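Local coordinates for separin (Saccharomyces cerevisiae, PDB 5U1T), which cleaves the cohesin subunit MCD1/SCC1 at the onset of anaphase as a caspase-like cysteine protease, triggering chromosome segregation, and is held inactive by securin until then, at residues Phe197-Tyr200 against Ile201-Lys205; Leu1544-Met1548 against Gly1549-Asn1553; Leu718-Ile721 against Asn722-His725. All coordinates share one frame; numbering follows the deposited sequence.

Contact 1 (Phe197-Tyr200 against Ile201-Lys205); sequences FLQY and IKQFK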
# COMPACT_ATOMS: atom_id res chain seq x y z
N PHE A 197 -13.37 70.43 -29.65
CA PHE A 197 -12.00 70.95 -29.79
C PHE A 197 -11.64 71.92 -28.68
O PHE A 197 -10.53 71.89 -28.15
CB PHE A 197 -11.82 71.62 -31.15
CG PHE A 197 -10.62 72.54 -31.22
CD1 PHE A 197 -9.35 72.02 -31.44
CD2 PHE A 197 -10.77 73.91 -31.08
CE1 PHE A 197 -8.25 72.87 -31.51
CE2 PHE A 197 -9.68 74.75 -31.14
CZ PHE A 197 -8.42 74.23 -31.36
N LEU A 198 -12.58 72.81 -28.34
CA LEU A 198 -12.38 73.73 -27.22
C LEU A 198 -12.24 72.93 -25.94
O LEU A 198 -11.32 73.16 -25.15
CB LEU A 198 -13.53 74.74 -27.11
CG LEU A 198 -13.68 75.72 -28.28
CD1 LEU A 198 -14.77 76.76 -28.03
CD2 LEU A 198 -12.35 76.39 -28.59
N GLN A 199 -13.15 71.98 -25.75
CA GLN A 199 -13.12 71.11 -24.57
C GLN A 199 -11.76 70.44 -24.41
O GLN A 199 -11.18 70.47 -23.33
CB GLN A 199 -14.23 70.06 -24.66
CG GLN A 199 -14.15 68.97 -23.60
CD GLN A 199 -14.84 67.69 -24.03
OE1 GLN A 199 -15.67 67.69 -24.95
NE2 GLN A 199 -14.50 66.58 -23.39
N TYR A 200 -11.23 69.87 -25.49
CA TYR A 200 -9.97 69.12 -25.41
C TYR A 200 -8.81 70.03 -25.02
O TYR A 200 -8.02 69.70 -24.13
CB TYR A 200 -9.65 68.39 -26.72
CG TYR A 200 -10.36 67.05 -26.90
CD1 TYR A 200 -11.19 66.55 -25.91
CD2 TYR A 200 -10.18 66.29 -28.05
CE1 TYR A 200 -11.84 65.34 -26.07
CE2 TYR A 200 -10.82 65.08 -28.22
CZ TYR A 200 -11.65 64.61 -27.22
OH TYR A 200 -12.29 63.40 -27.37
N ILE A 201 -8.73 71.17 -25.68
CA ILE A 201 -7.67 72.15 -25.44
C ILE A 201 -7.65 72.64 -23.98
O ILE A 201 -6.58 72.88 -23.41
CB ILE A 201 -7.80 73.33 -26.42
CG1 ILE A 201 -7.19 72.94 -27.76
CG2 ILE A 201 -7.14 74.57 -25.86
CD1 ILE A 201 -6.63 74.09 -28.55
N LYS A 202 -8.83 72.78 -23.37
CA LYS A 202 -8.91 73.05 -21.93
C LYS A 202 -8.50 71.81 -21.15
O LYS A 202 -7.70 71.88 -20.22
CB LYS A 202 -10.33 73.47 -21.53
CG LYS A 202 -10.48 73.88 -20.07
CD LYS A 202 -10.78 75.37 -19.93
CE LYS A 202 -10.90 75.79 -18.47
NZ LYS A 202 -11.01 77.28 -18.30
N GLN A 203 -9.05 70.67 -21.56
CA GLN A 203 -8.87 69.41 -20.85
C GLN A 203 -7.42 68.97 -20.78
O GLN A 203 -6.98 68.36 -19.79
CB GLN A 203 -9.68 68.32 -21.53
CG GLN A 203 -9.94 67.10 -20.68
CD GLN A 203 -11.14 66.35 -21.19
OE1 GLN A 203 -11.98 66.94 -21.88
NE2 GLN A 203 -11.24 65.06 -20.88
N PHE A 204 -6.69 69.26 -21.84
CA PHE A 204 -5.34 68.75 -21.95
C PHE A 204 -4.34 69.86 -21.80
O PHE A 204 -3.13 69.65 -21.95
CB PHE A 204 -5.18 68.03 -23.28
CG PHE A 204 -6.07 66.83 -23.40
CD1 PHE A 204 -6.22 65.97 -22.31
CD2 PHE A 204 -6.77 66.57 -24.56
CE1 PHE A 204 -7.04 64.88 -22.39
CE2 PHE A 204 -7.60 65.47 -24.64
CZ PHE A 204 -7.74 64.63 -23.55
N LYS A 205 -4.86 71.03 -21.45
CA LYS A 205 -4.07 72.23 -21.22
C LYS A 205 -3.22 72.51 -22.45
O LYS A 205 -2.01 72.68 -22.35
CB LYS A 205 -3.18 72.07 -19.98
CG LYS A 205 -3.75 71.19 -18.87
CD LYS A 205 -4.96 71.81 -18.22
CE LYS A 205 -5.13 71.28 -16.80
NZ LYS A 205 -3.90 71.49 -15.98
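The carbonyl oxygen of Tyr200, in the final turn of helix 190-203, takes the 2.7 Å hydrogen bond from Phe204 N. Phe204 is where the backbone leaves helical geometry. Its side chain runs alongside that of Tyr200, both pointing the same way, and CE2 lies 3.8 Å above the Tyr200 ring plane, displaced toward the rim; the planes meet at 45°, which is neither a stack nor an edge-to-face pair. One turn back, a chi1 of 162°, with CG anti to the nitrogen, lays the Phe197 ring beside Ile201, whose CG1 meets its face in a CH-pi contact, 4.2 Å from the centroid. The polar flank repeats the four-residue spacing: the extended chains of Gln199 and Gln203 lie side by side with nearly coplanar amides, and Gln199 NE2 donates to a lone pair of Gln203 OE1 at 3.0 Å. Gln199 OE1 accepts from Lys196 NZ, and partners at both ends are consistent with the amide orientation modelled. Tyr200 OH bonds Asp160, while Val179, Leu175 and Thr176 of helix 172-185 pack against the aromatic flank. The Schellman motif at Lys205 then ends the helix. Chemically, i to i+4 spacing brings like side chains together, with Gln203 OE1 also near the edge of the Tyr200 ring, and the charged Lys196 would probably polarise the Gln199 amide, making NE2 a better donor.

Contact 2 (Leu1544-Met1548 against Gly1549-Asn1553); sequences LFEKM and GFRCN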
# COMPACT_ATOMS: atom_id res chain seq x y z
N LEU A 1544 -1.11 -58.96 12.62
CA LEU A 1544 -1.50 -57.96 13.60
C LEU A 1544 -2.93 -58.19 14.08
O LEU A 1544 -3.21 -58.22 15.28
CB LEU A 1544 -1.35 -56.56 12.99
CG LEU A 1544 -1.35 -55.31 13.86
CD1 LEU A 1544 -2.74 -54.74 14.01
CD2 LEU A 1544 -0.74 -55.59 15.22
N PHE A 1545 -3.84 -58.38 13.11
CA PHE A 1545 -5.24 -58.66 13.38
C PHE A 1545 -5.43 -59.96 14.18
O PHE A 1545 -6.21 -60.00 15.14
CB PHE A 1545 -6.03 -58.78 12.07
CG PHE A 1545 -6.02 -57.53 11.23
CD1 PHE A 1545 -5.90 -56.28 11.80
CD2 PHE A 1545 -6.15 -57.62 9.85
CE1 PHE A 1545 -5.90 -55.14 11.01
CE2 PHE A 1545 -6.15 -56.49 9.06
CZ PHE A 1545 -6.02 -55.25 9.64
N GLU A 1546 -4.74 -61.01 13.77
CA GLU A 1546 -4.91 -62.31 14.41
C GLU A 1546 -4.44 -62.28 15.85
O GLU A 1546 -5.13 -62.79 16.73
CB GLU A 1546 -4.18 -63.40 13.63
CG GLU A 1546 -4.95 -64.72 13.60
CD GLU A 1546 -4.90 -65.47 14.94
OE1 GLU A 1546 -3.98 -65.19 15.76
OE2 GLU A 1546 -5.78 -66.35 15.16
N LYS A 1547 -3.29 -61.66 16.11
CA LYS A 1547 -2.76 -61.60 17.47
C LYS A 1547 -3.62 -60.70 18.39
O LYS A 1547 -3.70 -60.94 19.60
CB LYS A 1547 -1.30 -61.12 17.46
CG LYS A 1547 -0.28 -62.13 16.92
CD LYS A 1547 0.26 -63.06 18.01
CE LYS A 1547 0.42 -64.51 17.53
NZ LYS A 1547 -0.89 -65.19 17.24
N MET A 1548 -4.20 -59.66 17.82
CA MET A 1548 -5.02 -58.75 18.59
C MET A 1548 -6.42 -59.31 18.80
O MET A 1548 -7.12 -58.91 19.72
CB MET A 1548 -5.08 -57.36 17.95
CG MET A 1548 -5.12 -56.23 18.97
SD MET A 1548 -4.64 -54.64 18.31
CE MET A 1548 -3.94 -55.21 16.79
N GLY A 1549 -6.81 -60.24 17.94
CA GLY A 1549 -8.10 -60.88 18.05
C GLY A 1549 -9.14 -60.36 17.09
O GLY A 1549 -10.31 -60.68 17.20
N PHE A 1550 -8.71 -59.55 16.14
CA PHE A 1550 -9.63 -58.99 15.18
C PHE A 1550 -10.17 -60.04 14.26
O PHE A 1550 -9.60 -60.32 13.22
CB PHE A 1550 -8.95 -57.92 14.35
CG PHE A 1550 -9.91 -57.05 13.62
CD1 PHE A 1550 -10.93 -56.42 14.30
CD2 PHE A 1550 -9.80 -56.87 12.27
CE1 PHE A 1550 -11.82 -55.62 13.63
CE2 PHE A 1550 -10.69 -56.07 11.59
CZ PHE A 1550 -11.70 -55.45 12.28
N ARG A 1551 -11.29 -60.61 14.67
CA ARG A 1551 -11.96 -61.64 13.90
C ARG A 1551 -13.47 -61.47 14.00
O ARG A 1551 -13.96 -60.47 14.51
CB ARG A 1551 -11.54 -63.02 14.39
CG ARG A 1551 -10.48 -63.68 13.52
CD ARG A 1551 -9.52 -64.54 14.34
NE ARG A 1551 -10.20 -65.34 15.35
CZ ARG A 1551 -10.17 -66.67 15.42
NH1 ARG A 1551 -9.50 -67.37 14.53
NH2 ARG A 1551 -10.83 -67.29 16.39
N CYS A 1552 -14.22 -62.44 13.51
CA CYS A 1552 -15.66 -62.34 13.56
C CYS A 1552 -16.27 -63.10 14.72
O CYS A 1552 -17.45 -62.94 14.99
CB CYS A 1552 -16.26 -62.79 12.24
SG CYS A 1552 -15.81 -61.71 10.87
N ASN A 1553 -15.48 -63.91 15.41
CA ASN A 1553 -16.01 -64.67 16.54
C ASN A 1553 -15.57 -64.08 17.88
O ASN A 1553 -14.96 -64.77 18.69
CB ASN A 1553 -15.63 -66.14 16.46
CG ASN A 1553 -14.14 -66.35 16.45
OD1 ASN A 1553 -13.51 -66.48 17.49
ND2 ASN A 1553 -13.58 -66.41 15.26
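Backbone hydrogen bonds converge on Phe1545 O, which accepts from Phe1550 N at 2.7 Å and from Gly1549 N at 2.9 Å, the two donors approaching from opposite faces of the carbonyl plane. Gly1549 N also makes a weak bond to Glu1546 O. Apolar contact follows the same pairing. Phe1545 and Phe1550 run side by side from CB atoms 3.8 Å apart, and CD2 of Phe1550 sits 3.9 Å above the Phe1545 ring, toward its rim; with the planes at 58° the pair is oblique. Phe1550 reaches this place because its CG stands anti to the backbone N (chi1 -164°), beside the carbonyl carbon. Beyond the pair, Leu1495 meets Phe1545, and Ile1408 and Ile1436 meet Phe1550. Charge makes up the third kind. Glu1546 bends at chi2 and shares its carboxylate between Lys1547 NZ, 3.4 Å from OE1, and Arg1551 NH1, a long 3.9 Å from OE2. That oxygen lies well out of the guanidinium plane, so the attraction is purely electrostatic, while Arg1551 NH2 makes a weak bond to Asn1553 OD1. With phi at 102°, Gly1549 serves as the C-prime residue, where a CB would run into Met1548 O. The nested bonds from Phe1550 to Phe1545 and, inside it and weak, from Gly1549 to Glu1546, with an apolar pair bridging the helix end, are those of a Schellman motif, here closing helix 1534-1548 of the caspase-like protease domain.

Contact 3 (Leu718-Ile721 against Asn722-His725); sequences LFDI and NNDH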
# COMPACT_ATOMS: atom_id res chain seq x y z
N LEU A 718 -13.99 7.87 7.65
CA LEU A 718 -12.67 7.25 7.51
C LEU A 718 -12.83 5.75 7.53
O LEU A 718 -11.92 5.01 7.17
CB LEU A 718 -11.72 7.69 8.62
CG LEU A 718 -11.19 9.12 8.62
CD1 LEU A 718 -10.15 9.29 9.71
CD2 LEU A 718 -10.61 9.45 7.26
N PHE A 719 -14.01 5.31 7.95
CA PHE A 719 -14.26 3.90 8.16
C PHE A 719 -15.51 3.45 7.42
O PHE A 719 -16.16 2.48 7.81
CB PHE A 719 -14.40 3.61 9.65
CG PHE A 719 -13.23 4.11 10.46
CD1 PHE A 719 -13.22 5.41 10.96
CD2 PHE A 719 -12.14 3.29 10.72
CE1 PHE A 719 -12.14 5.87 11.70
CE2 PHE A 719 -11.08 3.75 11.46
CZ PHE A 719 -11.07 5.04 11.95
N ASP A 720 -15.85 4.17 6.35
CA ASP A 720 -17.01 3.80 5.54
C ASP A 720 -16.58 2.96 4.36
O ASP A 720 -16.60 3.41 3.21
CB ASP A 720 -17.75 5.03 5.06
CG ASP A 720 -19.06 4.69 4.40
OD1 ASP A 720 -19.56 3.56 4.62
OD2 ASP A 720 -19.59 5.55 3.67
N ILE A 721 -16.20 1.72 4.65
CA ILE A 721 -15.66 0.83 3.64
C ILE A 721 -16.75 0.28 2.73
O ILE A 721 -16.46 -0.38 1.73
CB ILE A 721 -14.89 -0.33 4.29
CG1 ILE A 721 -15.69 -0.93 5.45
CG2 ILE A 721 -13.56 0.15 4.80
CD1 ILE A 721 -16.36 -2.23 5.12
N ASN A 722 -18.01 0.56 3.07
CA ASN A 722 -19.12 0.23 2.20
C ASN A 722 -19.55 1.42 1.34
O ASN A 722 -20.49 1.31 0.56
CB ASN A 722 -20.31 -0.28 3.02
CG ASN A 722 -20.13 -1.72 3.47
OD1 ASN A 722 -19.22 -2.42 3.02
ND2 ASN A 722 -21.00 -2.17 4.36
N ASN A 723 -18.84 2.53 1.50
CA ASN A 723 -19.14 3.81 0.83
C ASN A 723 -20.62 4.20 0.80
O ASN A 723 -21.17 4.52 -0.25
CB ASN A 723 -18.61 3.82 -0.60
CG ASN A 723 -18.33 5.22 -1.10
OD1 ASN A 723 -18.41 6.19 -0.35
ND2 ASN A 723 -18.00 5.34 -2.38
N ASP A 724 -21.27 4.20 1.96
CA ASP A 724 -22.65 4.62 2.04
C ASP A 724 -22.80 6.11 1.75
O ASP A 724 -23.79 6.51 1.15
CB ASP A 724 -23.21 4.26 3.40
CG ASP A 724 -23.04 2.79 3.70
OD1 ASP A 724 -22.81 2.03 2.74
OD2 ASP A 724 -23.14 2.40 4.89
N HIS A 725 -21.81 6.91 2.14
CA HIS A 725 -21.85 8.36 1.88
C HIS A 725 -21.50 8.67 0.43
O HIS A 725 -21.44 9.83 0.03
CB HIS A 725 -20.91 9.12 2.80
CG HIS A 725 -21.08 8.79 4.25
ND1 HIS A 725 -22.17 9.20 4.99
CD2 HIS A 725 -20.29 8.08 5.10
CE1 HIS A 725 -22.05 8.76 6.23
NE2 HIS A 725 -20.92 8.07 6.32
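Asp720 swings its carboxylate over the backbone of Asp724 and His725 through a chi1 of -171°, which sets CG opposite its own nitrogen, and the carboxylate is turned so that its two oxygens face successive N-H groups. OD2 accepts from His725 N at 3.0 Å in an almost straight bond, 173° at the hydrogen, met nearly end-on to its C-O bond. OD1 takes a weak bond from Asp724 N at 3.2 Å. His725 brings ring atom CD2 against OD2, the carboxylate and imidazole planes standing 74° apart.

The same residue opens a type I beta turn, Asp720 to Asn723, closed by Asn723 N to Asp720 O at 3.0 Å; here the donor sits well above the carbonyl plane and not on a lone pair. Asp720 thus holds the turn with its carbonyl and the residues just beyond it with its side chain, in the loop that joins helix 700-714 to helix 729-752. An alanine here would probably leave the N-H groups of Asp724 and His725 without their carboxylate acceptor and let the chain after the turn move more freely.

One feature probably works against the arrangement: Asp724 OD2 stands 3.8 Å from Asp720 OD1, and the two like charges may raise the affinity of either carboxylate for a proton, although the backbone N-H groups would partly offset this. On the turn's flank Ile721 places CG1 between N and the carbonyl carbon, and its CD1 crosses to Asn722 OD1 at 3.6 Å. Ile721 also touches Asn739 and Phe1098, whereas Asn723 OD1 accepts from Leu727 N just ahead of helix 729-752.

From the N terminus the order is contact 1, contact 3, contact 2, strictly in series: none nests within or crosses another, and since each joins adjoining residues, none closes a long loop. Contact 1 finishes helix 190-203, packed among helices 172-185, 217-225 and 236-250. Contact 3 folds the connection between helices 700-714 and 729-752, nearest the middle of the chain. Contact 2 ends helix 1534-1548, which lies against strand 1492-1494 and helices 1423-1436 and 1564-1571. The centres of contacts 1 and 2 are about 138 Å apart, on opposite sides of the chain's centre. Each contact is a short-range termination or reversal of the chain, at a widely separated place.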